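Local coordinates for protein transcriptional regulator (Enterococcus faecalis, PDB 3QFI) that is a putative transcriptional regulator of the LytR-CpsA-Psr family, its precise role being unknown, at residues I118-N128 with V140-G149; V177-M185 with I216-I227. All coordinates share one frame; numbering follows the deposited sequence.

Overall arrangement
Both contacts belong to a single chain and come in series: 118-128 with 140-149 is complete before 177-185 with 216-227 begins. Interaction 1 pairs strands 124-128 and 145-147 in a small two-stranded antiparallel sheet; interaction 2 lays the end of helix 166-184 against the loop between helix 210-216 and strand 227-230, the last being an outermost strand of the mixed six-stranded sheet. Their centres lie about 18 Å apart, yet they touch through that helix, Ile-124 CG2 meeting Ile-180 CD1 at 3.6 Å. Helix 166-184 thus touches both the small sheet and the loop, joining the hairpin to the edge of the main sheet.

Interaction 1. Residues I118-N128 with V140-G149; sequences IDAVGGIEVDN and VPAGKIKLDG
Backbone pairing of Ile-124 with Leu-147 and of Val-126 with Ile-145 forms the centre of this contact. Leu-147 N reaches Ile-124 O at 2.7 Å, and Ile-124 N returns the bond to Leu-147 O. Longer bonds join the next pair, Val-126 N to Ile-145 O at 3.2 Å (N-H...O 165°). Gly-143 N to Asn-128 O, at 2.9 Å, continues the ladder toward the connecting loop.

On the buried face, Val-126 CG2 lies between backbone N and carbonyl carbon (chi1 of CG1 -56°), touching Ile-145 CD1 at 3.9 Å and, with the two side chains nearly perpendicular, Leu-147 CD2 at 4.0 Å. On the other face Glu-125 CG rests beside Lys-146 CB, and Asp-127 OD2 stays 4.0 Å from Lys-144 NZ, opposite charges beyond salt-bridge range.

Beyond the ladder, Asp-119 OD1 takes a 2.7 Å bond from Gly-149 N, which approaches from above the carboxylate plane; Ile-118 CG2 packs on Asp-148 O. Gly-122 ends helix 111-120 in a Schellman motif, leading into the strand. Asp-148 OD2 in turn caps Thr-151 N at the start of helix 150-156, whose Tyr-155 packs on the side chains of Val-126 and Leu-147. The whole is a long-looped antiparallel beta hairpin, following helix 111-120 and leading into helix 150-156, with Ile-124 also packed on Ile-180 of helix 166-184.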
loop_
_atom_site.group_PDB
_atom_site.type_symbol
_atom_site.label_atom_id
_atom_site.label_comp_id
_atom_site.label_asym_id
_atom_site.label_seq_id
_atom_site.Cartn_x
_atom_site.Cartn_y
_atom_site.Cartn_z
ATOM N N ILE A 118 -8.517 -13.096 -6.136
ATOM C CA ILE A 118 -9.578 -12.431 -6.860
ATOM C C ILE A 118 -10.614 -13.465 -7.271
ATOM O O ILE A 118 -11.814 -13.213 -7.174
ATOM C CB ILE A 118 -9.015 -11.668 -8.081
ATOM C CG1 ILE A 118 -8.058 -10.574 -7.587
ATOM C CG2 ILE A 118 -10.147 -11.040 -8.890
ATOM C CD1 ILE A 118 -7.449 -9.716 -8.681
ATOM N N ASP A 119 -10.163 -14.643 -7.692
ATOM C CA ASP A 119 -11.102 -15.696 -8.085
ATOM C C ASP A 119 -11.782 -16.371 -6.897
ATOM O O ASP A 119 -12.913 -16.829 -7.005
ATOM C CB ASP A 119 -10.399 -16.754 -8.929
ATOM C CG ASP A 119 -9.940 -16.211 -10.262
ATOM O OD1 ASP A 119 -10.679 -15.381 -10.842
ATOM O OD2 ASP A 119 -8.854 -16.610 -10.737
ATOM N N ALA A 120 -11.087 -16.421 -5.768
ATOM C CA ALA A 120 -11.618 -17.035 -4.562
ATOM C C ALA A 120 -12.747 -16.201 -3.972
ATOM O O ALA A 120 -13.528 -16.692 -3.149
ATOM C CB ALA A 120 -10.509 -17.200 -3.531
ATOM N N VAL A 121 -12.814 -14.932 -4.363
ATOM C CA VAL A 121 -13.862 -14.053 -3.864
ATOM C C VAL A 121 -14.964 -13.854 -4.905
ATOM O O VAL A 121 -15.915 -13.116 -4.664
ATOM C CB VAL A 121 -13.307 -12.655 -3.453
ATOM C CG1 VAL A 121 -12.279 -12.809 -2.336
ATOM C CG2 VAL A 121 -12.692 -11.952 -4.659
ATOM N N GLY A 122 -14.832 -14.502 -6.060
ATOM C CA GLY A 122 -15.851 -14.380 -7.083
ATOM C C GLY A 122 -15.668 -13.193 -7.995
ATOM O O GLY A 122 -16.595 -12.800 -8.708
ATOM N N GLY A 123 -14.470 -12.620 -7.974
ATOM C CA GLY A 123 -14.177 -11.483 -8.829
ATOM C C GLY A 123 -14.559 -10.151 -8.215
ATOM O O GLY A 123 -15.134 -10.093 -7.129
ATOM N N ILE A 124 -14.248 -9.070 -8.919
ATOM C CA ILE A 124 -14.558 -7.742 -8.420
ATOM C C ILE A 124 -14.903 -6.796 -9.549
ATOM O O ILE A 124 -14.363 -6.906 -10.647
ATOM C CB ILE A 124 -13.365 -7.146 -7.645
ATOM C CG1 ILE A 124 -12.151 -7.033 -8.569
ATOM C CG2 ILE A 124 -13.037 -8.021 -6.436
ATOM C CD1 ILE A 124 -10.940 -6.396 -7.913
ATOM N N GLU A 125 -15.812 -5.867 -9.278
ATOM C CA GLU A 125 -16.200 -4.889 -10.283
ATOM C C GLU A 125 -15.493 -3.548 -10.111
ATOM O O GLU A 125 -15.423 -2.996 -9.009
ATOM C CB GLU A 125 -17.718 -4.684 -10.283
ATOM C CG GLU A 125 -18.452 -5.725 -11.126
ATOM C CD GLU A 125 -19.765 -5.217 -11.703
ATOM O OE1 GLU A 125 -20.700 -4.935 -10.921
ATOM O OE2 GLU A 125 -19.856 -5.094 -12.945
ATOM N N VAL A 126 -14.953 -3.043 -11.217
ATOM C CA VAL A 126 -14.261 -1.761 -11.227
ATOM C C VAL A 126 -14.717 -0.960 -12.434
ATOM O O VAL A 126 -15.399 -1.486 -13.317
ATOM C CB VAL A 126 -12.723 -1.922 -11.324
ATOM C CG1 VAL A 126 -12.217 -2.805 -10.197
ATOM C CG2 VAL A 126 -12.338 -2.489 -12.674
ATOM N N ASP A 127 -14.335 0.315 -12.464
ATOM C CA ASP A 127 -14.675 1.194 -13.577
ATOM C C ASP A 127 -13.404 1.540 -14.357
ATOM O O ASP A 127 -12.655 2.442 -13.977
ATOM C CB ASP A 127 -15.324 2.478 -13.067
ATOM C CG ASP A 127 -15.917 3.312 -14.188
ATOM O OD1 ASP A 127 -15.202 3.576 -15.182
ATOM O OD2 ASP A 127 -17.099 3.707 -14.074
ATOM N N ASN A 128 -13.164 0.816 -15.445
ATOM C CA ASN A 128 -11.988 1.043 -16.275
ATOM C C ASN A 128 -12.154 2.331 -17.077
ATOM O O ASN A 128 -12.835 2.338 -18.100
ATOM C CB ASN A 128 -11.787 -0.136 -17.232
ATOM C CG ASN A 128 -10.523 -0.010 -18.059
ATOM O OD1 ASN A 128 -10.266 -0.815 -18.952
ATOM N ND2 ASN A 128 -9.721 1.000 -17.760
ATOM N N VAL A 140 -8.377 -5.956 -21.143
ATOM C CA VAL A 140 -9.303 -5.512 -20.107
ATOM C C VAL A 140 -10.252 -4.499 -20.748
ATOM O O VAL A 140 -9.829 -3.421 -21.163
ATOM C CB VAL A 140 -8.548 -4.819 -18.945
ATOM C CG1 VAL A 140 -9.485 -4.600 -17.767
ATOM C CG2 VAL A 140 -7.344 -5.647 -18.531
ATOM N N PRO A 141 -11.549 -4.833 -20.842
ATOM C CA PRO A 141 -12.537 -3.930 -21.444
ATOM C C PRO A 141 -12.666 -2.596 -20.718
ATOM O O PRO A 141 -12.189 -2.446 -19.594
ATOM C CB PRO A 141 -13.826 -4.746 -21.388
ATOM C CG PRO A 141 -13.640 -5.567 -20.154
ATOM C CD PRO A 141 -12.206 -6.038 -20.310
ATOM N N ALA A 142 -13.312 -1.632 -21.369
ATOM C CA ALA A 142 -13.507 -0.306 -20.788
ATOM C C ALA A 142 -14.887 -0.177 -20.144
ATOM O O ALA A 142 -15.805 -0.941 -20.455
ATOM C CB ALA A 142 -13.327 0.752 -21.858
ATOM N N GLY A 143 -15.026 0.788 -19.240
ATOM C CA GLY A 143 -16.298 0.989 -18.568
ATOM C C GLY A 143 -16.521 0.025 -17.413
ATOM O O GLY A 143 -15.622 -0.732 -17.052
ATOM N N LYS A 144 -17.718 0.047 -16.833
ATOM C CA LYS A 144 -18.043 -0.829 -15.707
ATOM C C LYS A 144 -18.014 -2.314 -16.072
ATOM O O LYS A 144 -18.873 -2.792 -16.813
ATOM C CB LYS A 144 -19.426 -0.476 -15.146
ATOM C CG LYS A 144 -19.499 0.848 -14.384
ATOM C CD LYS A 144 -18.875 0.739 -12.996
ATOM C CE LYS A 144 -18.954 2.066 -12.233
ATOM N NZ LYS A 144 -20.356 2.537 -12.009
ATOM N N ILE A 145 -17.035 -3.041 -15.540
ATOM C CA ILE A 145 -16.921 -4.472 -15.817
ATOM C C ILE A 145 -16.393 -5.317 -14.654
ATOM O O ILE A 145 -15.708 -4.820 -13.764
ATOM C CB ILE A 145 -16.042 -4.730 -17.062
ATOM C CG1 ILE A 145 -14.903 -3.717 -17.117
ATOM C CG2 ILE A 145 -16.905 -4.695 -18.321
ATOM C CD1 ILE A 145 -13.890 -3.879 -16.012
ATOM N N LYS A 146 -16.730 -6.603 -14.666
ATOM C CA LYS A 146 -16.293 -7.518 -13.620
ATOM C C LYS A 146 -14.920 -8.080 -13.963
ATOM O O LYS A 146 -14.636 -8.391 -15.122
ATOM C CB LYS A 146 -17.304 -8.654 -13.461
ATOM C CG LYS A 146 -16.957 -9.644 -12.361
ATOM C CD LYS A 146 -18.024 -10.726 -12.217
ATOM C CE LYS A 146 -19.364 -10.152 -11.772
ATOM N NZ LYS A 146 -20.384 -11.230 -11.643
ATOM N N LEU A 147 -14.074 -8.209 -12.950
ATOM C CA LEU A 147 -12.723 -8.712 -13.144
ATOM C C LEU A 147 -12.430 -10.035 -12.438
ATOM O O LEU A 147 -12.874 -10.267 -11.315
ATOM C CB LEU A 147 -11.733 -7.654 -12.678
ATOM C CG LEU A 147 -10.835 -7.088 -13.779
ATOM C CD1 LEU A 147 -11.631 -6.808 -15.041
ATOM C CD2 LEU A 147 -10.173 -5.828 -13.258
ATOM N N ASP A 148 -11.676 -10.901 -13.109
ATOM C CA ASP A 148 -11.308 -12.189 -12.540
ATOM C C ASP A 148 -9.844 -12.143 -12.096
ATOM O O ASP A 148 -9.266 -11.063 -11.967
ATOM C CB ASP A 148 -11.520 -13.316 -13.563
ATOM C CG ASP A 148 -10.614 -13.200 -14.777
ATOM O OD1 ASP A 148 -10.535 -14.172 -15.567
ATOM O OD2 ASP A 148 -9.977 -12.142 -14.954
ATOM N N GLY A 149 -9.243 -13.303 -11.850
ATOM C CA GLY A 149 -7.852 -13.324 -11.431
ATOM C C GLY A 149 -6.933 -12.913 -12.562
ATOM O O GLY A 149 -5.989 -12.147 -12.371
#

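Interaction 2. Residues V177-M185 with I216-I227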
loop_
_atom_site.group_PDB
_atom_site.type_symbol
_atom_site.label_atom_id
_atom_site.label_comp_id
_atom_site.label_asym_id
_atom_site.label_seq_id
_atom_site.Cartn_x
_atom_site.Cartn_y
_atom_site.Cartn_z
ATOM N N VAL A 177 -7.481 -3.414 -4.425
ATOM C CA VAL A 177 -7.419 -3.826 -3.027
ATOM C C VAL A 177 -8.641 -3.351 -2.256
ATOM O O VAL A 177 -9.082 -4.008 -1.313
ATOM C CB VAL A 177 -6.149 -3.272 -2.328
ATOM C CG1 VAL A 177 -6.208 -3.541 -0.823
ATOM C CG2 VAL A 177 -4.903 -3.915 -2.931
ATOM N N GLU A 178 -9.192 -2.207 -2.642
ATOM C CA GLU A 178 -10.364 -1.691 -1.940
ATOM C C GLU A 178 -11.569 -2.594 -2.185
ATOM O O GLU A 178 -12.342 -2.893 -1.266
ATOM C CB GLU A 178 -10.696 -0.286 -2.411
ATOM C CG GLU A 178 -11.796 0.368 -1.605
ATOM C CD GLU A 178 -12.339 1.605 -2.288
ATOM O OE1 GLU A 178 -11.529 2.411 -2.812
ATOM O OE2 GLU A 178 -13.581 1.769 -2.292
ATOM N N LYS A 179 -11.723 -3.020 -3.434
ATOM C CA LYS A 179 -12.824 -3.889 -3.806
ATOM C C LYS A 179 -12.656 -5.263 -3.176
ATOM O O LYS A 179 -13.629 -5.866 -2.733
ATOM C CB LYS A 179 -12.904 -4.002 -5.327
ATOM C CG LYS A 179 -13.283 -2.703 -6.009
ATOM C CD LYS A 179 -14.533 -2.102 -5.381
ATOM C CE LYS A 179 -15.052 -0.892 -6.157
ATOM N NZ LYS A 179 -14.003 0.129 -6.414
ATOM N N ILE A 180 -11.418 -5.746 -3.130
ATOM C CA ILE A 180 -11.133 -7.045 -2.539
ATOM C C ILE A 180 -11.541 -7.013 -1.069
ATOM O O ILE A 180 -12.445 -7.731 -0.639
ATOM C CB ILE A 180 -9.625 -7.396 -2.640
ATOM C CG1 ILE A 180 -9.230 -7.582 -4.101
ATOM C CG2 ILE A 180 -9.331 -8.697 -1.889
ATOM C CD1 ILE A 180 -9.936 -8.738 -4.773
ATOM N N VAL A 181 -10.867 -6.169 -0.307
ATOM C CA VAL A 181 -11.145 -6.027 1.105
ATOM C C VAL A 181 -12.624 -5.881 1.369
ATOM O O VAL A 181 -13.166 -6.483 2.302
ATOM C CB VAL A 181 -10.440 -4.804 1.660
ATOM C CG1 VAL A 181 -10.918 -4.529 3.077
ATOM C CG2 VAL A 181 -8.935 -5.035 1.626
ATOM N N ARG A 182 -13.276 -5.073 0.542
ATOM C CA ARG A 182 -14.701 -4.829 0.688
ATOM C C ARG A 182 -15.472 -6.148 0.593
ATOM O O ARG A 182 -16.370 -6.407 1.387
ATOM C CB ARG A 182 -15.161 -3.866 -0.403
ATOM C CG ARG A 182 -16.420 -3.113 -0.062
ATOM C CD ARG A 182 -16.117 -1.726 0.481
ATOM N NE ARG A 182 -17.303 -1.128 1.091
ATOM C CZ ARG A 182 -17.382 0.132 1.507
ATOM N NH1 ARG A 182 -18.509 0.576 2.055
ATOM N NH2 ARG A 182 -16.340 0.946 1.365
ATOM N N LYS A 183 -15.097 -6.974 -0.381
ATOM C CA LYS A 183 -15.724 -8.271 -0.613
ATOM C C LYS A 183 -15.369 -9.258 0.500
ATOM O O LYS A 183 -16.250 -9.891 1.088
ATOM C CB LYS A 183 -15.250 -8.834 -1.951
ATOM C CG LYS A 183 -16.035 -10.027 -2.465
ATOM C CD LYS A 183 -17.394 -9.604 -2.990
ATOM C CE LYS A 183 -17.270 -8.465 -3.992
ATOM N NZ LYS A 183 -16.365 -8.816 -5.114
ATOM N N VAL A 184 -14.075 -9.394 0.787
ATOM C CA VAL A 184 -13.630 -10.314 1.828
ATOM C C VAL A 184 -14.322 -10.018 3.155
ATOM O O VAL A 184 -14.441 -10.902 4.003
ATOM C CB VAL A 184 -12.094 -10.243 2.058
ATOM C CG1 VAL A 184 -11.682 -11.295 3.076
ATOM C CG2 VAL A 184 -11.338 -10.471 0.752
ATOM N N MET A 185 -14.777 -8.778 3.333
ATOM C CA MET A 185 -15.455 -8.377 4.568
ATOM C C MET A 185 -16.963 -8.205 4.373
ATOM O O MET A 185 -17.663 -7.762 5.283
ATOM C CB MET A 185 -14.882 -7.052 5.087
ATOM C CG MET A 185 -13.387 -7.046 5.377
ATOM S SD MET A 185 -12.926 -7.914 6.879
ATOM C CE MET A 185 -13.346 -6.692 8.082
ATOM N N ILE A 216 -11.174 -9.385 13.166
ATOM C CA ILE A 216 -11.390 -8.266 12.261
ATOM C C ILE A 216 -12.765 -8.357 11.606
ATOM O O ILE A 216 -13.478 -7.364 11.530
ATOM C CB ILE A 216 -10.326 -8.227 11.136
ATOM C CG1 ILE A 216 -8.922 -8.446 11.711
ATOM C CG2 ILE A 216 -10.399 -6.894 10.400
ATOM C CD1 ILE A 216 -8.501 -7.444 12.755
ATOM N N GLN A 217 -13.128 -9.554 11.144
ATOM C CA GLN A 217 -14.418 -9.781 10.482
ATOM C C GLN A 217 -15.597 -9.858 11.467
ATOM O O GLN A 217 -16.552 -10.605 11.246
ATOM C CB GLN A 217 -14.375 -11.077 9.636
ATOM C CG GLN A 217 -13.321 -11.104 8.502
ATOM C CD GLN A 217 -13.428 -12.343 7.588
ATOM O OE1 GLN A 217 -13.414 -13.486 8.058
ATOM N NE2 GLN A 217 -13.512 -12.109 6.278
ATOM N N SER A 218 -15.536 -9.087 12.547
ATOM C CA SER A 218 -16.606 -9.097 13.539
ATOM C C SER A 218 -16.494 -7.911 14.473
ATOM O O SER A 218 -17.346 -7.703 15.337
ATOM C CB SER A 218 -16.538 -10.373 14.374
ATOM O OG SER A 218 -15.320 -10.436 15.093
ATOM N N LYS A 219 -15.444 -7.124 14.298
ATOM C CA LYS A 219 -15.230 -5.994 15.178
ATOM C C LYS A 219 -14.715 -4.752 14.477
ATOM O O LYS A 219 -14.641 -3.680 15.076
ATOM C CB LYS A 219 -14.256 -6.414 16.263
ATOM C CG LYS A 219 -14.817 -7.453 17.210
ATOM C CD LYS A 219 -13.718 -8.189 17.949
ATOM C CE LYS A 219 -12.638 -7.232 18.421
ATOM N NZ LYS A 219 -13.224 -6.167 19.279
ATOM N N TYR A 220 -14.367 -4.909 13.206
ATOM C CA TYR A 220 -13.829 -3.825 12.406
ATOM C C TYR A 220 -14.639 -3.634 11.137
ATOM O O TYR A 220 -14.223 -2.918 10.231
ATOM C CB TYR A 220 -12.367 -4.119 12.040
ATOM C CG TYR A 220 -11.397 -3.999 13.187
ATOM C CD1 TYR A 220 -11.298 -4.996 14.167
ATOM C CD2 TYR A 220 -10.591 -2.864 13.318
ATOM C CE1 TYR A 220 -10.416 -4.863 15.249
ATOM C CE2 TYR A 220 -9.716 -2.721 14.395
ATOM C CZ TYR A 220 -9.634 -3.728 15.355
ATOM O OH TYR A 220 -8.766 -3.600 16.418
ATOM N N LEU A 221 -15.794 -4.282 11.072
ATOM C CA LEU A 221 -16.645 -4.183 9.891
ATOM C C LEU A 221 -16.990 -2.717 9.626
ATOM O O LEU A 221 -17.006 -2.267 8.483
ATOM C CB LEU A 221 -17.929 -5.014 10.079
ATOM C CG LEU A 221 -18.074 -5.851 11.356
ATOM C CD1 LEU A 221 -18.364 -4.922 12.525
ATOM C CD2 LEU A 221 -19.209 -6.871 11.218
ATOM N N SER A 222 -17.244 -1.977 10.697
ATOM C CA SER A 222 -17.590 -0.578 10.586
ATOM C C SER A 222 -16.412 0.222 10.050
ATOM O O SER A 222 -16.585 1.194 9.291
ATOM C CB SER A 222 -17.990 -0.030 11.950
ATOM O OG SER A 222 -16.866 0.063 12.806
ATOM N N ALA A 223 -15.212 -0.186 10.455
ATOM C CA ALA A 223 -13.980 0.484 10.042
ATOM C C ALA A 223 -13.803 0.510 8.525
ATOM O O ALA A 223 -13.037 1.317 7.998
ATOM C CB ALA A 223 -12.784 -0.199 10.699
ATOM N N PHE A 224 -14.512 -0.372 7.826
ATOM C CA PHE A 224 -14.429 -0.425 6.370
ATOM C C PHE A 224 -15.649 0.214 5.709
ATOM O O PHE A 224 -15.866 0.062 4.504
ATOM C CB PHE A 224 -14.258 -1.871 5.886
ATOM C CG PHE A 224 -12.971 -2.497 6.343
ATOM C CD1 PHE A 224 -12.933 -3.289 7.487
ATOM C CD2 PHE A 224 -11.775 -2.208 5.691
ATOM C CE1 PHE A 224 -11.723 -3.776 7.980
ATOM C CE2 PHE A 224 -10.561 -2.688 6.174
ATOM C CZ PHE A 224 -10.534 -3.475 7.325
ATOM N N LYS A 225 -16.446 0.934 6.494
ATOM C CA LYS A 225 -17.623 1.597 5.943
ATOM C C LYS A 225 -17.186 2.646 4.938
ATOM O O LYS A 225 -17.926 2.982 4.019
ATOM C CB LYS A 225 -18.452 2.270 7.049
ATOM C CG LYS A 225 -19.362 1.327 7.833
ATOM C CD LYS A 225 -20.229 2.088 8.828
ATOM C CE LYS A 225 -21.246 1.176 9.514
ATOM N NZ LYS A 225 -22.221 1.941 10.365
ATOM N N THR A 226 -15.974 3.158 5.118
ATOM C CA THR A 226 -15.446 4.187 4.237
ATOM C C THR A 226 -13.943 4.002 4.108
ATOM O O THR A 226 -13.217 4.061 5.102
ATOM C CB THR A 226 -15.710 5.595 4.812
ATOM O OG1 THR A 226 -17.064 5.679 5.279
ATOM C CG2 THR A 226 -15.475 6.656 3.743
ATOM N N ILE A 227 -13.486 3.774 2.884
ATOM C CA ILE A 227 -12.071 3.587 2.608
ATOM C C ILE A 227 -11.516 4.850 1.937
ATOM O O ILE A 227 -11.736 5.060 0.749
ATOM C CB ILE A 227 -11.863 2.392 1.661
ATOM C CG1 ILE A 227 -12.757 1.215 2.079
ATOM C CG2 ILE A 227 -10.396 1.988 1.656
ATOM C CD1 ILE A 227 -12.551 0.722 3.486
HETATM O O HOH W 1 -13.266 4.433 -1.644
#
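Apolar contacts centre on Phe-224, which Val-181 and Met-185 at the end of the helix approach. Val-181 CG1, anti to its own nitrogen (chi1 171°), meets Phe-224 CD2 at 3.6 Å. Farther along, bends at chi2 and chi3 of Met-185 bring CE to Phe-224 CE1 and to Ile-216 CG2, the latter at 3.8 Å. The Met-185 sulfur stands oblique to the same ring, 5.1 Å from its centroid and 35° off the normal, a Met-aromatic contact; SD also touches Gln-217 CG. Earlier on the helix, Glu-178 CG and Ile-227 CB pack at 3.8 Å, the two side chains running antiparallel alongside one another.

Polar contacts lie mostly at the margin. Arg-182 NH1 donates to Lys-225 O at 3.2 Å, with a bent N-H...O angle of 144° and an approach from above the carbonyl plane. Phe-224 O sits over one face of the guanidinium, offset toward its rim, while Ile-227 CG1 rests near NH2. A water donates to Ile-227 O and, weakly, to Glu-178 OE2, bridging helix and strand start. At the far end Gln-217 NE2 comes within 2.7 Å of Val-184 O.

Phe-224 also packs on Ile-50 and Ser-57, and Ile-227 on Ser-57 and Met-59, so these residues touch both helix 166-184 and strands 44-51 and 56-62, the helix itself also reaching the sheet through Val-177. The chemistry implies an attachment resting mainly on Met-185, Phe-224 and Ile-227, with Val-181; a single bent arginine bond and a water bridge, weak on its glutamate side, probably contribute modestly at the exposed margin.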